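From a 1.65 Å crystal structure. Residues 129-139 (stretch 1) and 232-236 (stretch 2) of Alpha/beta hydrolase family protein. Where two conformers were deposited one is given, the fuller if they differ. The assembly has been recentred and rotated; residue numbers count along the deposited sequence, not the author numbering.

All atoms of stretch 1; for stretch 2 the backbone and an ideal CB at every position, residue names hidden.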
ATOM      1  N   GLU A 129      -6.788  15.117  -3.159  1.00 12.85           N
ATOM      2  CA  GLU A 129      -6.321  16.441  -2.757  0.50 13.36           C
ATOM      3  C   GLU A 129      -4.907  16.453  -2.153  1.00 13.33           C
ATOM      4  O   GLU A 129      -4.293  17.517  -2.049  1.00 13.52           O
ATOM      5  CB  GLU A 129      -7.353  17.156  -1.874  0.50 13.63           C
ATOM      6  CG  GLU A 129      -8.643  17.476  -2.628  0.50 14.66           C
ATOM      7  CD  GLU A 129      -9.541  18.460  -1.904  0.50 15.98           C
ATOM      8  OE1 GLU A 129     -10.629  18.765  -2.437  0.50 17.45           O
ATOM      9  OE2 GLU A 129      -9.167  18.931  -0.811  0.50 16.66           O
ATOM     10  N   TYR A 130      -4.372  15.281  -1.809  1.00 13.50           N
ATOM     11  CA  TYR A 130      -2.988  15.198  -1.320  1.00 13.92           C
ATOM     12  C   TYR A 130      -1.994  15.782  -2.331  1.00 14.41           C
ATOM     13  O   TYR A 130      -1.030  16.438  -1.947  1.00 14.20           O
ATOM     14  CB  TYR A 130      -2.595  13.758  -0.948  1.00 13.81           C
ATOM     15  CG  TYR A 130      -2.480  12.815  -2.127  1.00 13.61           C
ATOM     16  CD1 TYR A 130      -1.244  12.556  -2.728  1.00 13.76           C
ATOM     17  CD2 TYR A 130      -3.607  12.177  -2.637  1.00 13.72           C
ATOM     18  CE1 TYR A 130      -1.141  11.687  -3.816  1.00 13.97           C
ATOM     19  CE2 TYR A 130      -3.519  11.315  -3.719  1.00 14.05           C
ATOM     20  CZ  TYR A 130      -2.286  11.073  -4.304  1.00 14.22           C
ATOM     21  OH  TYR A 130      -2.212  10.210  -5.370  1.00 15.51           O
ATOM     22  N   ALA A 131      -2.251  15.563  -3.619  1.00 14.94           N
ATOM     23  CA  ALA A 131      -1.333  15.994  -4.672  1.00 15.79           C
ATOM     24  C   ALA A 131      -1.445  17.491  -4.984  1.00 16.46           C
ATOM     25  O   ALA A 131      -0.685  18.010  -5.806  1.00 17.00           O
ATOM     26  CB  ALA A 131      -1.528  15.156  -5.932  1.00 15.72           C
ATOM     27  N   SER A 132      -2.390  18.166  -4.329  1.00 16.97           N
ATOM     28  CA  SER A 132      -2.558  19.613  -4.466  0.50 17.30           C
ATOM     29  C   SER A 132      -2.142  20.356  -3.196  1.00 17.44           C
ATOM     30  O   SER A 132      -2.343  21.572  -3.076  1.00 17.99           O
ATOM     31  CB  SER A 132      -4.004  19.955  -4.843  0.50 17.45           C
ATOM     32  OG  SER A 132      -4.289  19.545  -6.167  0.50 17.64           O
ATOM     33  N   HIS A 133      -1.560  19.623  -2.248  1.00 17.00           N
ATOM     34  CA  HIS A 133      -1.081  20.202  -0.997  1.00 16.97           C
ATOM     35  C   HIS A 133       0.396  20.566  -1.144  1.00 16.78           C
ATOM     36  O   HIS A 133       1.188  19.752  -1.618  1.00 16.47           O
ATOM     37  CB  HIS A 133      -1.274  19.211   0.150  1.00 16.90           C
ATOM     38  CG  HIS A 133      -1.079  19.814   1.506  1.00 17.76           C
ATOM     39  ND1 HIS A 133       0.166  20.014   2.059  1.00 18.08           N
ATOM     40  CD2 HIS A 133      -1.974  20.265   2.415  1.00 18.22           C
ATOM     41  CE1 HIS A 133       0.030  20.560   3.254  1.00 18.79           C
ATOM     42  NE2 HIS A 133      -1.258  20.723   3.494  1.00 18.71           N
ATOM     43  N   LYS A 134       0.757  21.777  -0.717  1.00 16.92           N
ATOM     44  CA  LYS A 134       2.118  22.283  -0.933  0.50 16.91           C
ATOM     45  C   LYS A 134       3.228  21.458  -0.262  1.00 16.63           C
ATOM     46  O   LYS A 134       4.395  21.569  -0.645  1.00 16.68           O
ATOM     47  CB  LYS A 134       2.225  23.772  -0.572  0.50 17.22           C
ATOM     48  CG  LYS A 134       2.050  24.103   0.899  0.50 17.96           C
ATOM     49  CD  LYS A 134       2.133  25.605   1.123  0.50 18.98           C
ATOM     50  CE  LYS A 134       2.379  25.926   2.588  0.50 19.95           C
ATOM     51  NZ  LYS A 134       3.639  25.299   3.076  0.50 20.31           N
ATOM     52  N   ASP A 135       2.870  20.620   0.710  1.00 16.14           N
ATOM     53  CA  ASP A 135       3.852  19.758   1.377  1.00 15.71           C
ATOM     54  C   ASP A 135       4.065  18.415   0.679  1.00 14.75           C
ATOM     55  O   ASP A 135       4.903  17.617   1.105  1.00 14.66           O
ATOM     56  CB  ASP A 135       3.481  19.533   2.846  1.00 16.23           C
ATOM     57  CG  ASP A 135       3.753  20.750   3.712  1.00 18.05           C
ATOM     58  OD1 ASP A 135       4.359  21.727   3.221  1.00 20.08           O
ATOM     59  OD2 ASP A 135       3.357  20.724   4.893  1.00 21.15           O
ATOM     60  N   SER A 136       3.309  18.173  -0.389  1.00 13.79           N
ATOM     61  CA  SER A 136       3.479  16.967  -1.197  1.00 12.83           C
ATOM     62  C   SER A 136       4.385  17.228  -2.388  1.00 12.68           C
ATOM     63  O   SER A 136       4.255  18.246  -3.062  1.00 12.42           O
ATOM     64  CB  SER A 136       2.130  16.454  -1.700  1.00 12.79           C
ATOM     65  OG  SER A 136       2.299  15.355  -2.585  1.00 12.00           O
ATOM     66  N   ILE A 137       5.285  16.285  -2.654  1.00 12.63           N
ATOM     67  CA  ILE A 137       6.158  16.344  -3.827  1.00 12.89           C
ATOM     68  C   ILE A 137       5.379  16.320  -5.148  1.00 13.25           C
ATOM     69  O   ILE A 137       5.910  16.689  -6.196  1.00 13.46           O
ATOM     70  CB  ILE A 137       7.207  15.197  -3.819  1.00 12.75           C
ATOM     71  CG1 ILE A 137       6.516  13.825  -3.822  1.00 12.85           C
ATOM     72  CG2 ILE A 137       8.155  15.359  -2.627  1.00 12.76           C
ATOM     73  CD1 ILE A 137       7.463  12.636  -3.930  1.00 13.40           C
ATOM     74  N   TYR A 138       4.118  15.893  -5.089  1.00 13.53           N
ATOM     75  CA  TYR A 138       3.272  15.821  -6.282  1.00 14.19           C
ATOM     76  C   TYR A 138       2.602  17.154  -6.618  1.00 14.74           C
ATOM     77  O   TYR A 138       1.970  17.286  -7.671  1.00 15.30           O
ATOM     78  CB  TYR A 138       2.221  14.713  -6.133  1.00 13.94           C
ATOM     79  CG  TYR A 138       2.812  13.360  -5.815  1.00 13.82           C
ATOM     80  CD1 TYR A 138       3.686  12.732  -6.707  1.00 14.21           C
ATOM     81  CD2 TYR A 138       2.502  12.708  -4.623  1.00 14.50           C
ATOM     82  CE1 TYR A 138       4.232  11.491  -6.420  1.00 14.86           C
ATOM     83  CE2 TYR A 138       3.044  11.464  -4.328  1.00 14.75           C
ATOM     84  CZ  TYR A 138       3.907  10.863  -5.230  1.00 15.33           C
ATOM     85  OH  TYR A 138       4.451   9.633  -4.950  1.00 16.22           O
ATOM     86  N   CYS A 139       2.754  18.132  -5.729  1.00 15.03           N
ATOM     87  CA  CYS A 139       2.160  19.458  -5.907  1.00 15.70           C
ATOM     88  C   CYS A 139       3.152  20.440  -6.521  1.00 16.16           C
ATOM     89  O   CYS A 139       4.296  20.523  -6.080  1.00 15.95           O
ATOM     90  CB  CYS A 139       1.674  19.984  -4.560  1.00 15.62           C
ATOM     91  SG  CYS A 139       0.995  21.650  -4.597  1.00 17.02           S
ATOM     92  N   UNK A 232       6.514  12.389   6.082  1.00 11.37           N
ATOM     93  CA  UNK A 232       6.097  11.871   4.776  1.00 11.18           C
ATOM     94  C   UNK A 232       5.848  13.023   3.796  1.00 11.41           C
ATOM     95  O   UNK A 232       5.104  13.955   4.104  1.00 11.74           O
ATOM     96  CB  UNK A 232       4.838  11.013   4.917  1.00 11.18           C
ATOM     97  N   UNK A 233       6.490  12.959   2.631  1.00 11.34           N
ATOM     98  CA  UNK A 233       6.343  14.002   1.607  1.00 11.72           C
ATOM     99  C   UNK A 233       5.477  13.573   0.420  1.00 11.13           C
ATOM    100  O   UNK A 233       5.355  14.310  -0.559  1.00 11.25           O
ATOM    101  CB  UNK A 233       7.724  14.417   1.097  1.00 11.72           C
ATOM    102  N   UNK A 234       4.885  12.385   0.497  1.00 10.61           N
ATOM    103  CA  UNK A 234       4.002  11.923  -0.574  1.00 10.42           C
ATOM    104  C   UNK A 234       2.552  12.274  -0.245  1.00 10.22           C
ATOM    105  O   UNK A 234       1.993  13.193  -0.847  1.00 10.23           O
ATOM    106  CB  UNK A 234       4.152  10.415  -0.787  1.00 10.42           C
ATOM    107  N   UNK A 235       1.955  11.561   0.709  1.00  9.92           N
ATOM    108  CA  UNK A 235       0.723  12.028   1.351  1.00 10.02           C
ATOM    109  C   UNK A 235       1.101  12.647   2.695  1.00  9.90           C
ATOM    110  O   UNK A 235       1.387  11.918   3.649  1.00 10.02           O
ATOM    111  CB  UNK A 235      -0.283  10.889   1.530  1.00 10.02           C
ATOM    112  N   UNK A 236       1.123  13.992   2.779  1.00  9.93           N
ATOM    113  CA  UNK A 236       1.506  14.643   4.034  1.00 10.13           C
ATOM    114  C   UNK A 236       0.661  14.195   5.227  1.00 10.25           C
ATOM    115  O   UNK A 236      -0.494  13.787   5.064  1.00 10.27           O
ATOM    116  CB  UNK A 236       1.399  16.161   3.879  1.00 10.13           C
TER

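Position 232 has its CA-to-CB bond sideways to stretch 1, and no atom of that stretch lies within 5.5 Å of the ideal CB. Phi/psi of -58/127 is open to most residues. The visible atoms therefore barely limit the choice. One local feature is suggestive: the backbone N at 234 could be reached by a short acceptor side chain such as Asp, Asn, Ser or Thr. The deposited residue is Asp232. Its OD1 accepts a hydrogen bond from the N of residue 234, with the N to OD1 distance 3.1 Å. A water lies 2.8 Å (its O) from Asp232 O and 3.1 Å from Asp135 O, within hydrogen-bonding reach of both.

Position 233 makes its firmest contact through the backbone. Its O accepts a hydrogen bond from Ile137 N at 2.9 Å, nearly straight at 167°. The same O lies 3.3 Å from Ser136 CA in a CA-H...O contact. Any residue could supply this carbonyl. The side chain leaves sideways, and its ideal CB is 3.9 Å from Ile137 CG2. Ile137 CG2 offers an apolar surface, so Val, Ile, Leu or Ala would suit; Asp135 O, 4.3 Å from the ideal CB, makes Thr or Ser possible too. The deposited residue is Val233, with chi1 in the m well. Its CG2 packs 3.6 Å from Ile137 CG2.

Position 234 also offers its carbonyl: Ser136 OG donates to this O at 2.8 Å. Ser136 OG in turn accepts from Tyr138 N at 3.1 Å, so the hydroxyl passes the bonding from one stretch to the other. Phi/psi of -94/-73 has a negative phi and does not call for glycine. The ideal CB points sideways, 3.9 Å from Tyr138 CE2 and 5.1 Å from Ile137 CD1. Tyr138 OH is also near, 4.2 Å from the ideal CB. A side chain with an aliphatic stem and a polar end fits well; Gln or Glu would do, and Met or Leu could use the apolar part alone. The deposited residue is Gln234. Its CG is 3.9 Å from Ile137 CD1, and its OE1 accepts a hydrogen bond from Tyr138 OH at 2.9 Å.

Position 235 has its ideal CB 4.4 Å from Tyr130 CB, with CA-to-CB sideways. The Tyr130 ring is close by, and a small or medium side chain, such as Ala, Ser, Cys or Val, could sit beside it. The deposited residue is Cys235. With chi1 at -63° its SG lies over one face of that ring, 3.7 Å from Tyr130 CD1. This is a sulfur-aromatic contact.

Position 236 points toward stretch 1. Its ideal CB is 4.1 Å from Asp135 CB and 4.4 Å from His133 ND1. His133 ND1 already accepts from Asp135 N at 3.1 Å, so an apolar group is reasonable here. Phi/psi of -56/153 admits proline, and Ala or Val would also be plausible. The deposited residue is Pro236. Its CG lies 3.7 Å from Ser136 N and 4.0 Å from His133 ND1, and its CD is 3.9 Å from Ser136 CB.

Stretch 2 (232-236) DVQCP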
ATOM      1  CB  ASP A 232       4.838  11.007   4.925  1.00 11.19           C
ATOM      2  CG  ASP A 232       4.672   9.997   3.797  1.00 11.10           C
ATOM      3  OD1 ASP A 232       5.242  10.187   2.699  1.00 11.59           O
ATOM      4  OD2 ASP A 232       3.948   9.004   4.013  1.00 10.98           O
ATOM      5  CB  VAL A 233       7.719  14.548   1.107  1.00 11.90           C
ATOM      6  CG1 VAL A 233       8.482  15.199   2.249  1.00 13.50           C
ATOM      7  CG2 VAL A 233       8.549  13.449   0.454  1.00 12.90           C
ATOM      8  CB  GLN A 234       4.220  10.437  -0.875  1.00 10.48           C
ATOM      9  CG  GLN A 234       5.558  10.185  -1.575  1.00 11.33           C
ATOM     10  CD  GLN A 234       5.805   8.727  -1.897  1.00 12.35           C
ATOM     11  OE1 GLN A 234       5.010   8.080  -2.580  1.00 15.34           O
ATOM     12  NE2 GLN A 234       6.919   8.205  -1.413  1.00 12.19           N
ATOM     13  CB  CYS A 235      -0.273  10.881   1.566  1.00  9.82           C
ATOM     14  SG  CYS A 235      -0.877  10.081   0.061  1.00 11.78           S
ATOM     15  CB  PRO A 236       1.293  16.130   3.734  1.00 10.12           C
ATOM     16  CG  PRO A 236       1.513  16.231   2.261  1.00 10.02           C
ATOM     17  CD  PRO A 236       0.924  14.972   1.694  1.00  9.95           C
TER
HETATM   18  O   HOH W   1       5.310  16.781   4.074  1.00 37.30           O
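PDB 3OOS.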